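Local coordinates for Lmo0488 protein (Listeria monocytogenes serovar 1/2a, PDB 5TED) that binds shikimate through this effector-binding domain of QuiR, a LysR-type regulator that activates transcription of protocatechuate biosynthesis genes, at residues E70-V82 and V167-L181. Numbering follows the deposited sequence.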
loop_
_atom_site.group_PDB
_atom_site.type_symbol
_atom_site.label_atom_id
_atom_site.label_comp_id
_atom_site.label_asym_id
_atom_site.label_seq_id
_atom_site.Cartn_x
_atom_site.Cartn_y
_atom_site.Cartn_z
ATOM N N GLU A 70 25.221 -1.106 2.490
ATOM C CA GLU A 70 25.697 -0.246 1.420
ATOM C C GLU A 70 24.500 0.389 0.731
ATOM O O GLU A 70 23.626 -0.324 0.238
ATOM C CB GLU A 70 26.513 -1.049 0.417
ATOM C CG GLU A 70 26.861 -0.263 -0.815
ATOM C CD GLU A 70 27.412 -1.127 -1.904
ATOM O OE1 GLU A 70 26.642 -1.872 -2.539
ATOM O OE2 GLU A 70 28.629 -1.065 -2.120
ATOM N N PHE A 71 24.465 1.718 0.682
ATOM C CA PHE A 71 23.417 2.458 -0.011
ATOM C C PHE A 71 24.022 3.103 -1.254
ATOM O O PHE A 71 25.016 3.825 -1.146
ATOM C CB PHE A 71 22.813 3.543 0.884
ATOM C CG PHE A 71 22.127 3.024 2.128
ATOM C CD1 PHE A 71 22.841 2.866 3.313
ATOM C CD2 PHE A 71 20.772 2.727 2.124
ATOM C CE1 PHE A 71 22.218 2.411 4.481
ATOM C CE2 PHE A 71 20.132 2.279 3.292
ATOM C CZ PHE A 71 20.867 2.117 4.469
ATOM N N LEU A 72 23.461 2.811 -2.428
ATOM C CA LEU A 72 23.899 3.432 -3.674
ATOM C C LEU A 72 22.718 4.123 -4.344
ATOM O O LEU A 72 21.630 3.532 -4.445
ATOM C CB LEU A 72 24.531 2.405 -4.644
ATOM C CG LEU A 72 25.848 1.788 -4.140
ATOM C CD1 LEU A 72 26.311 0.705 -5.052
ATOM C CD2 LEU A 72 26.919 2.848 -4.050
ATOM N N PRO A 73 22.893 5.348 -4.838
ATOM C CA PRO A 73 21.747 6.107 -5.357
ATOM C C PRO A 73 21.094 5.380 -6.527
ATOM O O PRO A 73 21.772 4.862 -7.413
ATOM C CB PRO A 73 22.375 7.444 -5.785
ATOM C CG PRO A 73 23.821 7.144 -5.997
ATOM C CD PRO A 73 24.170 6.060 -5.017
ATOM N N LEU A 74 19.761 5.309 -6.505
ATOM C CA LEU A 74 19.012 4.629 -7.560
ATOM C C LEU A 74 18.035 5.551 -8.270
ATOM O O LEU A 74 18.045 5.608 -9.504
ATOM C CB LEU A 74 18.257 3.412 -6.999
ATOM C CG LEU A 74 17.378 2.669 -8.022
ATOM C CD1 LEU A 74 18.210 1.994 -9.106
ATOM C CD2 LEU A 74 16.491 1.642 -7.303
ATOM N N THR A 75 17.209 6.296 -7.538
ATOM C CA THR A 75 16.256 7.214 -8.163
ATOM C C THR A 75 15.985 8.358 -7.187
ATOM O O THR A 75 16.659 8.491 -6.164
ATOM C CB THR A 75 14.986 6.460 -8.584
ATOM O OG1 THR A 75 14.115 7.343 -9.284
ATOM C CG2 THR A 75 14.254 5.853 -7.364
ATOM N N LYS A 76 15.008 9.203 -7.510
ATOM C CA LYS A 76 14.702 10.349 -6.660
ATOM C C LYS A 76 13.226 10.688 -6.783
ATOM O O LYS A 76 12.543 10.235 -7.705
ATOM C CB LYS A 76 15.541 11.571 -7.030
ATOM C CG LYS A 76 15.263 12.109 -8.426
ATOM C CD LYS A 76 16.352 13.092 -8.840
ATOM C CE LYS A 76 16.200 13.486 -10.299
ATOM N NZ LYS A 76 14.792 13.898 -10.580
ATOM N N GLN A 77 12.734 11.495 -5.840
ATOM C CA GLN A 77 11.355 11.969 -5.893
ATOM C C GLN A 77 11.313 13.447 -5.550
ATOM O O GLN A 77 12.241 13.994 -4.949
ATOM C CB GLN A 77 10.446 11.187 -4.935
ATOM C CG GLN A 77 10.324 9.730 -5.301
ATOM C CD GLN A 77 9.565 8.935 -4.277
ATOM O OE1 GLN A 77 9.694 9.162 -3.071
ATOM N NE2 GLN A 77 8.762 7.990 -4.752
ATOM N N GLU A 78 10.216 14.084 -5.941
ATOM C CA GLU A 78 9.950 15.473 -5.603
ATOM C C GLU A 78 8.927 15.505 -4.470
ATOM O O GLU A 78 7.839 14.937 -4.601
ATOM C CB GLU A 78 9.429 16.231 -6.826
ATOM C CG GLU A 78 9.036 17.676 -6.551
ATOM C CD GLU A 78 8.192 18.290 -7.674
ATOM O OE1 GLU A 78 7.970 17.612 -8.710
ATOM O OE2 GLU A 78 7.749 19.455 -7.515
ATOM N N LEU A 79 9.268 16.169 -3.371
ATOM C CA LEU A 79 8.297 16.389 -2.309
ATOM C C LEU A 79 7.355 17.532 -2.681
ATOM O O LEU A 79 7.790 18.570 -3.184
ATOM C CB LEU A 79 9.010 16.697 -0.998
ATOM C CG LEU A 79 9.705 15.494 -0.370
ATOM C CD1 LEU A 79 10.219 15.873 1.026
ATOM C CD2 LEU A 79 8.749 14.300 -0.343
ATOM N N VAL A 80 6.053 17.322 -2.450
ATOM C CA VAL A 80 5.021 18.313 -2.720
ATOM C C VAL A 80 4.124 18.421 -1.495
ATOM O O VAL A 80 4.116 17.551 -0.627
ATOM C CB VAL A 80 4.167 17.959 -3.959
ATOM C CG1 VAL A 80 4.962 18.121 -5.226
ATOM C CG2 VAL A 80 3.600 16.519 -3.842
ATOM N N VAL A 81 3.337 19.491 -1.449
ATOM C CA VAL A 81 2.278 19.627 -0.455
ATOM C C VAL A 81 0.947 19.348 -1.144
ATOM O O VAL A 81 0.687 19.862 -2.245
ATOM C CB VAL A 81 2.306 21.016 0.210
ATOM C CG1 VAL A 81 1.044 21.239 1.028
ATOM C CG2 VAL A 81 3.536 21.148 1.118
ATOM N N VAL A 82 0.117 18.506 -0.513
ATOM C CA VAL A 82 -1.150 18.050 -1.071
ATOM C C VAL A 82 -2.275 18.492 -0.138
ATOM O O VAL A 82 -2.206 18.282 1.077
ATOM C CB VAL A 82 -1.161 16.521 -1.274
ATOM C CG1 VAL A 82 -2.388 16.101 -2.034
ATOM C CG2 VAL A 82 0.111 16.079 -1.998
ATOM N N VAL A 167 -2.181 19.574 -5.947
ATOM C CA VAL A 167 -0.781 19.291 -5.649
ATOM C C VAL A 167 0.003 20.589 -5.795
ATOM O O VAL A 167 -0.035 21.230 -6.854
ATOM C CB VAL A 167 -0.218 18.185 -6.567
ATOM C CG1 VAL A 167 1.265 17.951 -6.290
ATOM C CG2 VAL A 167 -0.994 16.882 -6.398
ATOM N N LEU A 168 0.707 20.988 -4.736
ATOM C CA LEU A 168 1.434 22.256 -4.696
ATOM C C LEU A 168 2.923 21.984 -4.683
ATOM O O LEU A 168 3.415 21.239 -3.826
ATOM C CB LEU A 168 1.074 23.075 -3.451
ATOM C CG LEU A 168 -0.422 23.303 -3.269
ATOM C CD1 LEU A 168 -0.743 23.773 -1.872
ATOM C CD2 LEU A 168 -0.911 24.286 -4.327
ATOM N N SER A 169 3.649 22.612 -5.602
ATOM C CA SER A 169 5.095 22.490 -5.564
ATOM C C SER A 169 5.641 23.356 -4.435
ATOM O O SER A 169 5.028 24.353 -4.039
ATOM C CB SER A 169 5.712 22.866 -6.921
ATOM O OG SER A 169 5.624 24.255 -7.157
ATOM N N ILE A 170 6.791 22.947 -3.902
ATOM C CA ILE A 170 7.415 23.584 -2.748
ATOM C C ILE A 170 8.552 24.468 -3.249
ATOM O O ILE A 170 9.575 23.974 -3.739
ATOM C CB ILE A 170 7.929 22.545 -1.738
ATOM C CG1 ILE A 170 6.775 21.704 -1.165
ATOM C CG2 ILE A 170 8.732 23.222 -0.641
ATOM C CD1 ILE A 170 7.229 20.526 -0.310
ATOM N N ASN A 171 8.405 25.778 -3.070
ATOM C CA ASN A 171 9.480 26.686 -3.455
ATOM C C ASN A 171 10.621 26.623 -2.446
ATOM O O ASN A 171 11.747 26.266 -2.793
ATOM C CB ASN A 171 8.941 28.112 -3.596
ATOM C CG ASN A 171 7.883 28.225 -4.681
ATOM O OD1 ASN A 171 7.999 27.606 -5.745
ATOM N ND2 ASN A 171 6.853 29.022 -4.425
ATOM N N GLU A 172 10.332 26.931 -1.185
ATOM C CA GLU A 172 11.326 26.898 -0.115
ATOM C C GLU A 172 10.803 26.107 1.106
ATOM O O GLU A 172 9.614 26.171 1.425
ATOM C CB GLU A 172 11.674 28.335 0.301
ATOM C CG GLU A 172 12.814 28.468 1.291
ATOM C CD GLU A 172 14.177 28.437 0.621
ATOM O OE1 GLU A 172 14.244 28.664 -0.608
ATOM O OE2 GLU A 172 15.178 28.185 1.328
ATOM N N PRO A 173 11.678 25.336 1.774
ATOM C CA PRO A 173 13.071 25.041 1.424
ATOM C C PRO A 173 13.143 23.908 0.395
ATOM O O PRO A 173 12.254 23.071 0.374
ATOM C CB PRO A 173 13.688 24.618 2.756
ATOM C CG PRO A 173 12.546 24.042 3.529
ATOM C CD PRO A 173 11.290 24.726 3.061
ATOM N N LYS A 174 14.169 23.882 -0.448
ATOM C CA LYS A 174 14.305 22.861 -1.472
ATOM C C LYS A 174 15.413 21.890 -1.100
ATOM O O LYS A 174 16.541 22.303 -0.821
ATOM N N HIS A 175 15.073 20.603 -1.089
ATOM C CA HIS A 175 16.081 19.581 -0.840
ATOM C C HIS A 175 15.699 18.303 -1.579
ATOM O O HIS A 175 14.518 18.002 -1.781
ATOM C CB HIS A 175 16.274 19.310 0.662
ATOM C CG HIS A 175 16.971 20.420 1.400
ATOM N ND1 HIS A 175 18.343 20.559 1.416
ATOM C CD2 HIS A 175 16.484 21.440 2.148
ATOM C CE1 HIS A 175 18.671 21.616 2.140
ATOM N NE2 HIS A 175 17.561 22.167 2.597
ATOM N N ASP A 176 16.724 17.553 -1.971
ATOM C CA ASP A 176 16.549 16.373 -2.799
ATOM C C ASP A 176 16.114 15.181 -1.955
ATOM O O ASP A 176 16.591 14.986 -0.835
ATOM C CB ASP A 176 17.848 16.063 -3.539
ATOM C CG ASP A 176 18.297 17.219 -4.408
ATOM O OD1 ASP A 176 17.696 17.412 -5.487
ATOM O OD2 ASP A 176 19.232 17.945 -3.997
ATOM N N ARG A 177 15.161 14.423 -2.475
ATOM C CA ARG A 177 14.719 13.162 -1.882
ATOM C C ARG A 177 15.308 12.065 -2.762
ATOM O O ARG A 177 14.835 11.843 -3.872
ATOM C CB ARG A 177 13.188 13.077 -1.837
ATOM C CG ARG A 177 12.595 11.906 -1.032
ATOM C CD ARG A 177 12.933 10.526 -1.655
ATOM N NE ARG A 177 12.001 9.473 -1.238
ATOM C CZ ARG A 177 12.155 8.693 -0.167
ATOM N NH1 ARG A 177 13.219 8.828 0.617
ATOM N NH2 ARG A 177 11.248 7.757 0.108
ATOM N N PHE A 178 16.357 11.405 -2.285
ATOM C CA PHE A 178 16.970 10.306 -3.017
ATOM C C PHE A 178 16.479 8.970 -2.475
ATOM O O PHE A 178 16.137 8.850 -1.294
ATOM C CB PHE A 178 18.492 10.359 -2.931
ATOM C CG PHE A 178 19.096 11.477 -3.718
ATOM C CD1 PHE A 178 19.161 11.419 -5.101
ATOM C CD2 PHE A 178 19.592 12.596 -3.072
ATOM C CE1 PHE A 178 19.718 12.459 -5.820
ATOM C CE2 PHE A 178 20.149 13.634 -3.785
ATOM C CZ PHE A 178 20.213 13.570 -5.156
ATOM N N ILE A 179 16.454 7.975 -3.359
ATOM C CA ILE A 179 16.106 6.597 -3.027
ATOM C C ILE A 179 17.262 5.703 -3.457
ATOM O O ILE A 179 17.844 5.902 -4.532
ATOM C CB ILE A 179 14.789 6.181 -3.714
ATOM C CG1 ILE A 179 13.610 6.940 -3.088
ATOM C CG2 ILE A 179 14.590 4.653 -3.653
ATOM C CD1 ILE A 179 12.318 6.759 -3.822
ATOM N N TYR A 180 17.582 4.708 -2.632
ATOM C CA TYR A 180 18.822 3.956 -2.756
ATOM C C TYR A 180 18.554 2.475 -2.951
ATOM O O TYR A 180 17.553 1.939 -2.475
ATOM C CB TYR A 180 19.697 4.140 -1.511
ATOM C CG TYR A 180 20.116 5.563 -1.328
ATOM C CD1 TYR A 180 19.247 6.496 -0.764
ATOM C CD2 TYR A 180 21.371 5.994 -1.736
ATOM C CE1 TYR A 180 19.615 7.821 -0.601
ATOM C CE2 TYR A 180 21.748 7.329 -1.584
ATOM C CZ TYR A 180 20.866 8.228 -1.015
ATOM O OH TYR A 180 21.241 9.541 -0.853
ATOM N N LEU A 181 19.451 1.828 -3.688
ATOM C CA LEU A 181 19.521 0.381 -3.730
ATOM C C LEU A 181 20.416 -0.046 -2.573
ATOM O O LEU A 181 21.577 0.375 -2.491
ATOM C CB LEU A 181 20.065 -0.107 -5.078
ATOM C CG LEU A 181 19.977 -1.604 -5.408
ATOM C CD1 LEU A 181 20.717 -2.450 -4.401
ATOM C CD2 LEU A 181 18.542 -2.038 -5.487
HETATM O O HOH W 1 23.786 -1.463 -2.704
HETATM O O HOH W 2 8.844 7.559 -1.225
HETATM O O HOH W 3 14.663 15.364 -5.267
HETATM O O HOH W 4 7.928 20.576 -5.181
HETATM O O HOH W 5 11.952 17.485 -3.043
#
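Thr75 CG2 rests on Ile179 CB at 3.7 Å, the two side chains running alongside each other on the same face of the sheet. They sit on a pair of antiparallel crossing strands that join the two subdomains of the periplasmic-binding-protein-like fold, with the shikimate pocket at the hinge. Ile179 reaches on with CD1, which meets the amide carbon CD of Gln77 at 3.5 Å. Beyond the crossing, where strand 79-82 pairs with strand 167-170, Val80 CG2 meets Val167 CG1 at 3.7 Å. The Val81 and Ile170 side chains cross at about a right angle, CG2 of Val81 4.0 Å from CG1 of Ile170. Leu74, Leu72 and Leu181 pack against helix 191-208.

A classic beta bulge interrupts the ladder at Leu74 and Thr75. Both of their backbone N atoms donate to Ile179 O, and Leu74 N is the shorter bond at 2.8 Å. Farther along, Val81 and Leu168 exchange two backbone bonds. Between the two ladders the strands separate, and waters bridge Gln77 O to Arg177 N and Leu79 N to His175 O.

The polar edge lies at the ligand. With CG anti to the backbone N (chi1 -170°) and a bend at chi2 (-65°), the Arg177 chain runs beside Gln77 and brings NE to its amide oxygen. Arg177 NH1 bonds Ser61 OG, and Arg177 NH2 bonds O3 of shikimate. Gln77 NE2 bonds Thr12 OG1. Arg177 NE donates almost straight (173°) to Gln77 OE1 at 3.0 Å, and that oxygen lies in the guanidinium plane.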